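PDB 6K0P: alpha-1,3-glucanase from Paenibacillus glycanilyticus, which catalyses the hydrolysis of alpha-1,3-glucosidic linkages in alpha-1,3-glucan, as a member of glycoside hydrolase family 87. Local coordinates for residues F541-N547 against R567-W573; G469-K475 against M502-I507; S395-N401 against D429-D435. The protein carries 1 engineered substitution. One frame throughout, in Å; residues are numbered along the deposited sequence.

All three contacts join successive turns of the same parallel beta-helix, and they follow one another along the chain: contact 3, then contact 2, then contact 1 at the C-terminus. Contacts 3 and 2 touch directly, through a salt bridge of 2.8 Å between Lys-475 NZ and Asp-429 OD1; their centres are about 15 Å apart. Contact 1 lies further along, its centre about 22 Å from each of the others; its nearest atoms are about 6 Å from contact 2 and about 11 Å from contact 3. Contact 2 is next to a sugar pocket: its first residue follows Tyr-468, which lines a glycan site with Trp-447 and Gln-495. Gly-470 lies about 8 Å from a bound glucose.

Contact 1: residues F541-N547 against R567-W573; sequences FTNVKVN and RVSGNNW
Phe-541, Trp-573 and Asn-572 have the largest areas covered by the contact. Phe-541 pairs in parallel with Arg-567 (CA-CA 5.2 Å); Val-568 (phi/psi -66/-57) then breaks the extended run, so Thr-542 has Ser-569 as its nearest neighbour (CA-CA 5.2 Å). Both chains next turn through left-handed conformations, Asn-543 (57/47) beside Gly-570 (73/16), their CA atoms 4.1 Å apart, and Asn-543 N donates to Ser-569 O at 2.8 Å. Phe-541 O takes two donors, Val-568 N and Asn-571 ND2, each at 2.9 Å, while Asn-571 OD1 receives Val-544 N at 3.0 Å. Trp-573, the last residue, has chi1 p and chi2 -87°, which sets its indole edge against the face of the Phe-541 ring: a T-shaped pair, centroids 5.1 Å apart, planes at 88°. Its NE1 reaches Val-544 O at 2.8 Å. Asn-572, also p, pairs its amide with the backbone of strand 544-547: OD1 accepts from Val-546 N at 2.8 Å and ND2 donates to Val-546 O at 3.0 Å, so a side chain takes the place of a further strand. Ile-522 packs against both Phe-541 and Trp-573. Here the chain's last residues lie on the preceding turn, closing the C-terminal end of this parallel beta-helix.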
loop_
_atom_site.group_PDB
_atom_site.type_symbol
_atom_site.label_atom_id
_atom_site.label_comp_id
_atom_site.label_asym_id
_atom_site.label_seq_id
_atom_site.Cartn_x
_atom_site.Cartn_y
_atom_site.Cartn_z
ATOM N N PHE A 541 1.553 13.528 -25.891
ATOM C CA PHE A 541 0.221 13.215 -25.388
ATOM C C PHE A 541 -0.650 12.764 -26.548
ATOM O O PHE A 541 -0.809 13.497 -27.528
ATOM C CB PHE A 541 -0.396 14.434 -24.699
ATOM C CG PHE A 541 0.423 14.941 -23.546
ATOM C CD1 PHE A 541 1.541 15.734 -23.768
ATOM C CD2 PHE A 541 0.106 14.586 -22.242
ATOM C CE1 PHE A 541 2.317 16.187 -22.715
ATOM C CE2 PHE A 541 0.869 15.036 -21.182
ATOM C CZ PHE A 541 1.982 15.834 -21.412
ATOM N N THR A 542 -1.203 11.561 -26.438
ATOM C CA THR A 542 -2.118 11.012 -27.430
ATOM C C THR A 542 -3.371 10.570 -26.692
ATOM O O THR A 542 -3.286 9.769 -25.757
ATOM C CB THR A 542 -1.484 9.809 -28.128
ATOM O OG1 THR A 542 -0.215 10.183 -28.672
ATOM C CG2 THR A 542 -2.389 9.294 -29.245
ATOM N N ASN A 543 -4.526 11.083 -27.107
ATOM C CA ASN A 543 -5.803 10.673 -26.523
ATOM C C ASN A 543 -5.822 10.899 -25.011
ATOM O O ASN A 543 -6.222 10.029 -24.233
ATOM C CB ASN A 543 -6.147 9.225 -26.879
ATOM C CG ASN A 543 -7.603 8.902 -26.631
ATOM O OD1 ASN A 543 -8.464 9.779 -26.712
ATOM N ND2 ASN A 543 -7.889 7.644 -26.314
ATOM N N VAL A 544 -5.381 12.083 -24.596
ATOM C CA VAL A 544 -5.406 12.479 -23.191
ATOM C C VAL A 544 -6.544 13.481 -23.028
ATOM O O VAL A 544 -6.513 14.578 -23.601
ATOM C CB VAL A 544 -4.058 13.047 -22.731
ATOM C CG1 VAL A 544 -4.151 13.530 -21.281
ATOM C CG2 VAL A 544 -2.956 11.985 -22.870
ATOM N N LYS A 545 -7.565 13.095 -22.266
ATOM C CA LYS A 545 -8.734 13.933 -22.029
ATOM C C LYS A 545 -8.662 14.514 -20.623
ATOM O O LYS A 545 -8.416 13.786 -19.654
ATOM C CB LYS A 545 -10.018 13.113 -22.178
ATOM C CG LYS A 545 -10.268 12.563 -23.588
ATOM C CD LYS A 545 -10.237 13.684 -24.631
ATOM C CE LYS A 545 -10.939 13.276 -25.923
ATOM N NZ LYS A 545 -10.220 12.200 -26.651
ATOM N N VAL A 546 -8.869 15.825 -20.511
ATOM C CA VAL A 546 -9.012 16.492 -19.222
ATOM C C VAL A 546 -10.452 16.969 -19.117
ATOM O O VAL A 546 -10.909 17.764 -19.950
ATOM C CB VAL A 546 -8.029 17.660 -19.073
ATOM C CG1 VAL A 546 -8.283 18.400 -17.765
ATOM C CG2 VAL A 546 -6.591 17.165 -19.138
ATOM N N ASN A 547 -11.168 16.492 -18.099
ATOM C CA ASN A 547 -12.601 16.742 -17.977
ATOM C C ASN A 547 -12.891 17.492 -16.687
ATOM O O ASN A 547 -12.541 17.025 -15.599
ATOM C CB ASN A 547 -13.378 15.427 -18.013
ATOM C CG ASN A 547 -13.109 14.638 -19.266
ATOM O OD1 ASN A 547 -13.205 15.166 -20.380
ATOM N ND2 ASN A 547 -12.743 13.372 -19.102
ATOM N N ARG A 567 1.122 17.591 -28.671
ATOM C CA ARG A 567 -0.249 17.087 -28.756
ATOM C C ARG A 567 -0.346 16.289 -30.050
ATOM O O ARG A 567 -0.583 16.839 -31.127
ATOM C CB ARG A 567 -1.238 18.245 -28.749
ATOM C CG ARG A 567 -1.291 19.039 -27.445
ATOM C CD ARG A 567 -1.971 20.374 -27.694
ATOM N NE ARG A 567 -2.246 21.143 -26.481
ATOM C CZ ARG A 567 -1.350 21.897 -25.849
ATOM N NH1 ARG A 567 -0.097 21.976 -26.287
ATOM N NH2 ARG A 567 -1.700 22.566 -24.762
ATOM N N VAL A 568 -0.150 14.976 -29.952
ATOM C CA VAL A 568 -0.139 14.138 -31.149
ATOM C C VAL A 568 -1.517 14.119 -31.802
ATOM O O VAL A 568 -1.675 14.474 -32.977
ATOM C CB VAL A 568 0.369 12.723 -30.816
ATOM C CG1 VAL A 568 0.387 11.866 -32.073
ATOM C CG2 VAL A 568 1.761 12.793 -30.193
ATOM N N SER A 569 -2.532 13.718 -31.044
ATOM C CA SER A 569 -3.906 13.630 -31.513
ATOM C C SER A 569 -4.788 13.325 -30.312
ATOM O O SER A 569 -4.310 12.842 -29.279
ATOM C CB SER A 569 -4.075 12.523 -32.556
ATOM O OG SER A 569 -3.796 11.247 -31.996
ATOM N N GLY A 570 -6.078 13.619 -30.460
ATOM C CA GLY A 570 -7.073 13.167 -29.505
ATOM C C GLY A 570 -7.086 13.869 -28.166
ATOM O O GLY A 570 -7.692 13.353 -27.224
ATOM N N ASN A 571 -6.447 15.029 -28.043
ATOM C CA ASN A 571 -6.421 15.764 -26.784
ATOM C C ASN A 571 -7.444 16.893 -26.818
ATOM O O ASN A 571 -7.582 17.587 -27.830
ATOM C CB ASN A 571 -5.024 16.334 -26.511
ATOM C CG ASN A 571 -3.932 15.273 -26.598
ATOM O OD1 ASN A 571 -3.888 14.343 -25.793
ATOM N ND2 ASN A 571 -3.041 15.412 -27.578
ATOM N N ASN A 572 -8.163 17.081 -25.711
ATOM C CA ASN A 572 -9.154 18.156 -25.619
ATOM C C ASN A 572 -8.624 19.373 -24.864
ATOM O O ASN A 572 -9.361 20.056 -24.136
ATOM C CB ASN A 572 -10.471 17.647 -25.034
ATOM C CG ASN A 572 -10.379 17.345 -23.553
ATOM O OD1 ASN A 572 -9.298 17.069 -23.039
ATOM N ND2 ASN A 572 -11.515 17.410 -22.856
ATOM N N TRP A 573 -7.337 19.671 -25.041
ATOM C CA TRP A 573 -6.676 20.770 -24.351
ATOM C C TRP A 573 -5.409 21.145 -25.122
ATOM O O TRP A 573 -4.709 22.091 -24.738
ATOM C CB TRP A 573 -6.308 20.354 -22.922
ATOM C CG TRP A 573 -5.545 19.078 -22.932
ATOM C CD1 TRP A 573 -6.060 17.814 -22.919
ATOM C CD2 TRP A 573 -4.123 18.932 -23.027
ATOM N NE1 TRP A 573 -5.043 16.888 -22.985
ATOM C CE2 TRP A 573 -3.846 17.550 -23.053
ATOM C CE3 TRP A 573 -3.055 19.834 -23.086
ATOM C CZ2 TRP A 573 -2.550 17.049 -23.146
ATOM C CZ3 TRP A 573 -1.760 19.331 -23.170
ATOM C CH2 TRP A 573 -1.524 17.953 -23.207
HETATM O O HOH W 1 -10.049 20.162 -21.104
#

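Contact 2: residues G469-K475 against M502-I507; sequences GGDRAIK and MVMQNI
This is turn-on-turn stacking in a parallel beta-helix: the loop between strands 465-469 and 475-485 lies against the equivalent loop one turn further on, which leads into strand 507-510. Strand pairing is just beginning here. Lys-475 bridges to Gln-505 in parallel, CA-CA 4.7 Å, and Gln-505 N donates to Ile-474 O at a long 3.3 Å; the chain then turns at Asn-506 in a left-handed conformation (51/53). Met-502, with all three chi angles m, folds over the 470-473 bend, its CG 3.4 Å from Gly-470 O and its CE 3.7 Å from Ala-473 N. Ile-474 (chi1 t) fills the space beneath, CG2 reaching Met-502 CB at 3.9 Å and Met-504 CG at 3.8 Å. Where the backbones stand too far apart for direct bonds, water fills in: one molecule accepts from Ile-474 N and donates to Val-503 O, both at 2.9 Å. The extended Lys-475 side chain leads away to a salt bridge with Asp-429, while its backbone CA sits just 3.1 Å from Gln-505 O in a CA-H...O contact.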
loop_
_atom_site.group_PDB
_atom_site.type_symbol
_atom_site.label_atom_id
_atom_site.label_comp_id
_atom_site.label_asym_id
_atom_site.label_seq_id
_atom_site.Cartn_x
_atom_site.Cartn_y
_atom_site.Cartn_z
ATOM N N GLY A 469 12.226 14.720 -12.966
ATOM C CA GLY A 469 13.616 14.613 -13.361
ATOM C C GLY A 469 14.461 15.150 -12.231
ATOM O O GLY A 469 14.334 16.321 -11.876
ATOM N N GLY A 470 15.291 14.295 -11.638
ATOM C CA GLY A 470 16.112 14.698 -10.513
ATOM C C GLY A 470 17.526 15.026 -10.942
ATOM O O GLY A 470 17.739 15.884 -11.810
ATOM N N ASP A 471 18.505 14.344 -10.355
ATOM C CA ASP A 471 19.902 14.566 -10.694
ATOM C C ASP A 471 20.457 13.524 -11.651
ATOM O O ASP A 471 21.628 13.609 -12.028
ATOM C CB ASP A 471 20.761 14.655 -9.423
ATOM C CG ASP A 471 20.559 13.471 -8.483
ATOM O OD1 ASP A 471 19.626 12.662 -8.685
ATOM O OD2 ASP A 471 21.341 13.361 -7.517
ATOM N N ARG A 472 19.640 12.562 -12.074
ATOM C CA ARG A 472 20.068 11.509 -12.980
ATOM C C ARG A 472 19.133 11.455 -14.186
ATOM O O ARG A 472 18.088 12.111 -14.225
ATOM C CB ARG A 472 20.113 10.154 -12.262
ATOM C CG ARG A 472 21.032 10.115 -11.038
ATOM C CD ARG A 472 22.498 10.297 -11.416
ATOM N NE ARG A 472 23.355 10.216 -10.235
ATOM C CZ ARG A 472 23.838 11.274 -9.595
ATOM N NH1 ARG A 472 23.561 12.499 -10.025
ATOM N NH2 ARG A 472 24.603 11.115 -8.523
ATOM N N ALA A 473 19.524 10.647 -15.174
ATOM C CA ALA A 473 18.813 10.597 -16.446
ATOM C C ALA A 473 17.344 10.251 -16.246
ATOM O O ALA A 473 16.992 9.340 -15.489
ATOM C CB ALA A 473 19.459 9.554 -17.359
ATOM N N ILE A 474 16.486 10.975 -16.958
ATOM C CA ILE A 474 15.044 10.767 -16.946
ATOM C C ILE A 474 14.611 10.548 -18.391
ATOM O O ILE A 474 14.580 11.494 -19.197
ATOM C CB ILE A 474 14.297 11.925 -16.255
ATOM C CG1 ILE A 474 12.793 11.856 -16.522
ATOM C CG2 ILE A 474 14.870 13.295 -16.656
ATOM C CD1 ILE A 474 12.088 10.749 -15.758
ATOM N N LYS A 475 14.319 9.297 -18.737
ATOM C CA LYS A 475 14.122 8.943 -20.135
ATOM C C LYS A 475 13.354 7.637 -20.235
ATOM O O LYS A 475 13.375 6.804 -19.323
ATOM C CB LYS A 475 15.457 8.827 -20.890
ATOM C CG LYS A 475 16.493 7.915 -20.220
ATOM C CD LYS A 475 17.740 7.780 -21.091
ATOM C CE LYS A 475 18.886 7.118 -20.344
ATOM N NZ LYS A 475 20.103 6.969 -21.213
ATOM N N MET A 502 17.996 18.041 -16.069
ATOM C CA MET A 502 18.102 16.876 -16.934
ATOM C C MET A 502 17.012 16.904 -17.999
ATOM O O MET A 502 15.833 17.106 -17.699
ATOM C CB MET A 502 18.007 15.598 -16.102
ATOM C CG MET A 502 19.025 15.526 -14.960
ATOM S SD MET A 502 20.752 15.591 -15.504
ATOM C CE MET A 502 20.936 13.954 -16.194
ATOM N N VAL A 503 17.406 16.715 -19.253
ATOM C CA VAL A 503 16.466 16.796 -20.368
ATOM C C VAL A 503 15.650 15.506 -20.425
ATOM O O VAL A 503 16.188 14.435 -20.721
ATOM C CB VAL A 503 17.187 17.066 -21.694
ATOM C CG1 VAL A 503 16.205 17.005 -22.852
ATOM C CG2 VAL A 503 17.866 18.432 -21.651
ATOM N N MET A 504 14.350 15.606 -20.147
ATOM C CA MET A 504 13.457 14.451 -20.264
ATOM C C MET A 504 13.316 14.052 -21.729
ATOM O O MET A 504 12.957 14.882 -22.567
ATOM C CB MET A 504 12.068 14.815 -19.739
ATOM C CG MET A 504 12.015 15.253 -18.296
ATOM S SD MET A 504 10.299 15.279 -17.744
ATOM C CE MET A 504 10.529 15.960 -16.098
ATOM N N GLN A 505 13.549 12.772 -22.037
ATOM C CA GLN A 505 13.433 12.270 -23.402
ATOM C C GLN A 505 12.557 11.027 -23.430
ATOM O O GLN A 505 12.545 10.234 -22.482
ATOM C CB GLN A 505 14.810 11.975 -24.009
ATOM C CG GLN A 505 15.657 13.234 -24.149
ATOM C CD GLN A 505 16.945 13.006 -24.921
ATOM O OE1 GLN A 505 17.614 11.995 -24.742
ATOM N NE2 GLN A 505 17.293 13.944 -25.789
ATOM N N ASN A 506 11.831 10.856 -24.536
ATOM C CA ASN A 506 10.928 9.712 -24.720
ATOM C C ASN A 506 9.980 9.536 -23.535
ATOM O O ASN A 506 9.894 8.460 -22.939
ATOM C CB ASN A 506 11.691 8.416 -24.997
ATOM C CG ASN A 506 12.438 8.445 -26.308
ATOM O OD1 ASN A 506 12.159 9.276 -27.175
ATOM N ND2 ASN A 506 13.386 7.526 -26.464
ATOM N N ILE A 507 9.284 10.613 -23.188
ATOM C CA ILE A 507 8.226 10.594 -22.178
ATOM C C ILE A 507 6.914 10.681 -22.937
ATOM O O ILE A 507 6.623 11.709 -23.558
ATOM C CB ILE A 507 8.352 11.769 -21.200
ATOM C CG1 ILE A 507 9.800 11.961 -20.730
ATOM C CG2 ILE A 507 7.362 11.610 -20.032
ATOM C CD1 ILE A 507 10.361 10.796 -19.926
HETATM O O HOH W 2 16.667 17.834 -13.484
HETATM O O HOH W 3 17.731 12.875 -18.796
#

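Contact 3: residues S395-N401 against D429-D435; sequences SDNLFQN and DQDTVID. With ACY (acetic acid), chain L.
Strands 397-400 and 432-435 lie parallel, their axes 10° apart and 4.8 Å at closest approach; Leu-398, Phe-399 and Gln-400 stand opposite Val-433, Ile-434 and Asp-435. Backbone bonds alternate: Val-433 N to Asn-397 O (2.9 Å), Phe-399 N to Val-433 O (2.8 Å), Asp-435 N to Phe-399 O (2.9 Å), Asn-401 N to Asp-435 O (3.0 Å). Left-handed Asp-396 (58/54) and Asn-401 (59/71) bend the chain at each end. Side chains at equivalent positions of neighbouring turns line up, as expected in a right-handed parallel beta-helix of the pectate-lyase type. On the buried face Phe-399 (chi1 m, chi2 79°) sets CB 4.2 Å from Ile-434 CG1 and CE1 4.1 Å from Thr-432 CG2; it also touches Leu-359 and Val-391, and its ring meets that of Tyr-375. One water bridges Asn-397 ND2 (2.8 Å) and Thr-432 OG1 (2.7 Å); Asn-397 OD1 accepts from Asn-373 N, and ND2 also donates to Asn-370 O. The other face carries Leu-398 (t, p) and Val-433 (t), with CD1 and CG1 3.7 Å apart, followed by Gln-400 (t, t), whose NE2 donates to OD2 of Asp-435 (t) at 3.0 Å; Asp-435 OD1 is taken by Asn-481. Ser-395 OG (chi1 t) accepts from Gln-430 N at 3.0 Å. Ser-395 OG donates to ACY O at 2.7 Å; this acetic acid, probably from the crystallisation liquor, takes Asp-429 N on its OXT at 2.7 Å.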
loop_
_atom_site.group_PDB
_atom_site.type_symbol
_atom_site.label_atom_id
_atom_site.label_comp_id
_atom_site.label_asym_id
_atom_site.label_seq_id
_atom_site.Cartn_x
_atom_site.Cartn_y
_atom_site.Cartn_z
ATOM N N SER A 395 15.475 0.186 -15.833
ATOM C CA SER A 395 15.316 -0.003 -17.268
ATOM C C SER A 395 14.507 -1.268 -17.504
ATOM O O SER A 395 14.707 -2.275 -16.817
ATOM C CB SER A 395 16.682 -0.078 -17.975
ATOM O OG SER A 395 16.531 -0.099 -19.391
ATOM N N ASP A 396 13.583 -1.204 -18.462
ATOM C CA ASP A 396 12.786 -2.366 -18.866
ATOM C C ASP A 396 12.006 -2.965 -17.694
ATOM O O ASP A 396 12.085 -4.162 -17.415
ATOM C CB ASP A 396 13.646 -3.422 -19.571
ATOM C CG ASP A 396 12.822 -4.546 -20.173
ATOM O OD1 ASP A 396 11.705 -4.287 -20.671
ATOM O OD2 ASP A 396 13.297 -5.699 -20.149
ATOM N N ASN A 397 11.239 -2.124 -17.013
ATOM C CA ASN A 397 10.379 -2.564 -15.921
ATOM C C ASN A 397 8.937 -2.211 -16.246
ATOM O O ASN A 397 8.660 -1.135 -16.792
ATOM C CB ASN A 397 10.788 -1.908 -14.614
ATOM C CG ASN A 397 12.153 -2.357 -14.155
ATOM O OD1 ASN A 397 12.372 -3.545 -13.907
ATOM N ND2 ASN A 397 13.087 -1.420 -14.047
ATOM N N LEU A 398 8.023 -3.118 -15.905
ATOM C CA LEU A 398 6.617 -3.002 -16.268
ATOM C C LEU A 398 5.765 -2.904 -15.009
ATOM O O LEU A 398 5.945 -3.687 -14.072
ATOM C CB LEU A 398 6.189 -4.228 -17.072
ATOM C CG LEU A 398 4.708 -4.332 -17.434
ATOM C CD1 LEU A 398 4.268 -3.207 -18.385
ATOM C CD2 LEU A 398 4.447 -5.703 -18.052
ATOM N N PHE A 399 4.837 -1.943 -14.998
ATOM C CA PHE A 399 3.835 -1.782 -13.950
ATOM C C PHE A 399 2.493 -1.796 -14.669
ATOM O O PHE A 399 2.170 -0.848 -15.394
ATOM C CB PHE A 399 4.057 -0.462 -13.213
ATOM C CG PHE A 399 5.418 -0.356 -12.567
ATOM C CD1 PHE A 399 6.538 -0.040 -13.313
ATOM C CD2 PHE A 399 5.568 -0.581 -11.199
ATOM C CE1 PHE A 399 7.790 0.047 -12.720
ATOM C CE2 PHE A 399 6.822 -0.493 -10.599
ATOM C CZ PHE A 399 7.932 -0.177 -11.360
ATOM N N GLN A 400 1.721 -2.871 -14.494
ATOM C CA GLN A 400 0.578 -3.128 -15.360
ATOM C C GLN A 400 -0.635 -3.553 -14.551
ATOM O O GLN A 400 -0.527 -4.390 -13.649
ATOM C CB GLN A 400 0.934 -4.227 -16.358
ATOM C CG GLN A 400 -0.136 -4.523 -17.385
ATOM C CD GLN A 400 0.366 -5.525 -18.407
ATOM O OE1 GLN A 400 0.649 -6.678 -18.074
ATOM N NE2 GLN A 400 0.519 -5.079 -19.647
ATOM N N ASN A 401 -1.793 -2.987 -14.894
ATOM C CA ASN A 401 -3.072 -3.260 -14.233
ATOM C C ASN A 401 -3.009 -2.924 -12.739
ATOM O O ASN A 401 -3.031 -3.793 -11.864
ATOM C CB ASN A 401 -3.591 -4.679 -14.482
ATOM C CG ASN A 401 -5.014 -4.837 -14.002
ATOM O OD1 ASN A 401 -5.777 -3.877 -14.029
ATOM N ND2 ASN A 401 -5.379 -6.026 -13.548
ATOM N N ASP A 429 17.938 2.661 -20.948
ATOM C CA ASP A 429 17.643 2.804 -22.372
ATOM C C ASP A 429 16.419 2.026 -22.834
ATOM O O ASP A 429 16.060 2.118 -24.018
ATOM C CB ASP A 429 18.865 2.409 -23.205
ATOM C CG ASP A 429 19.946 3.469 -23.168
ATOM O OD1 ASP A 429 19.728 4.533 -22.547
ATOM O OD2 ASP A 429 21.018 3.233 -23.760
ATOM N N GLN A 430 15.772 1.269 -21.956
ATOM C CA GLN A 430 14.548 0.562 -22.299
ATOM C C GLN A 430 13.414 1.080 -21.423
ATOM O O GLN A 430 13.636 1.493 -20.277
ATOM C CB GLN A 430 14.726 -0.964 -22.155
ATOM C CG GLN A 430 15.799 -1.511 -23.098
ATOM C CD GLN A 430 15.912 -3.032 -23.101
ATOM O OE1 GLN A 430 15.267 -3.725 -22.318
ATOM N NE2 GLN A 430 16.737 -3.557 -23.998
ATOM N N ASP A 431 12.202 1.052 -21.975
ATOM C CA ASP A 431 11.067 1.730 -21.355
ATOM C C ASP A 431 10.762 1.222 -19.950
ATOM O O ASP A 431 10.796 0.017 -19.666
ATOM C CB ASP A 431 9.808 1.531 -22.197
ATOM C CG ASP A 431 9.676 2.544 -23.307
ATOM O OD1 ASP A 431 10.359 3.593 -23.274
ATOM O OD2 ASP A 431 8.877 2.278 -24.216
ATOM N N THR A 432 10.422 2.170 -19.082
ATOM C CA THR A 432 9.677 1.908 -17.862
ATOM C C THR A 432 8.227 2.194 -18.212
ATOM O O THR A 432 7.901 3.304 -18.649
ATOM C CB THR A 432 10.168 2.840 -16.760
ATOM O OG1 THR A 432 11.548 2.556 -16.484
ATOM C CG2 THR A 432 9.332 2.669 -15.490
ATOM N N VAL A 433 7.370 1.188 -18.071
ATOM C CA VAL A 433 6.021 1.227 -18.622
ATOM C C VAL A 433 5.010 1.183 -17.488
ATOM O O VAL A 433 5.068 0.294 -16.627
ATOM C CB VAL A 433 5.774 0.063 -19.597
ATOM C CG1 VAL A 433 4.327 0.096 -20.109
ATOM C CG2 VAL A 433 6.768 0.102 -20.745
ATOM N N ILE A 434 4.090 2.139 -17.496
ATOM C CA ILE A 434 2.882 2.100 -16.685
ATOM C C ILE A 434 1.742 1.865 -17.670
ATOM O O ILE A 434 1.483 2.702 -18.540
ATOM C CB ILE A 434 2.686 3.399 -15.888
ATOM C CG1 ILE A 434 3.688 3.492 -14.720
ATOM C CG2 ILE A 434 1.255 3.472 -15.344
ATOM C CD1 ILE A 434 5.120 3.803 -15.107
ATOM N N ASP A 435 1.083 0.715 -17.580
ATOM C CA ASP A 435 0.098 0.304 -18.580
ATOM C C ASP A 435 -1.148 -0.226 -17.885
ATOM O O ASP A 435 -1.148 -1.353 -17.384
ATOM C CB ASP A 435 0.683 -0.766 -19.501
ATOM C CG ASP A 435 -0.346 -1.344 -20.466
ATOM O OD1 ASP A 435 -1.397 -0.715 -20.704
ATOM O OD2 ASP A 435 -0.099 -2.450 -20.983
HETATM C C ACY L . 19.769 -0.475 -20.537
HETATM O O ACY L . 18.727 -1.223 -20.468
HETATM O OXT ACY L . 19.780 0.745 -20.424
HETATM C CH3 ACY L . 21.064 -1.273 -20.793
HETATM O O HOH W 4 9.894 -2.241 -21.137
HETATM O O HOH W 5 12.358 1.242 -14.211
#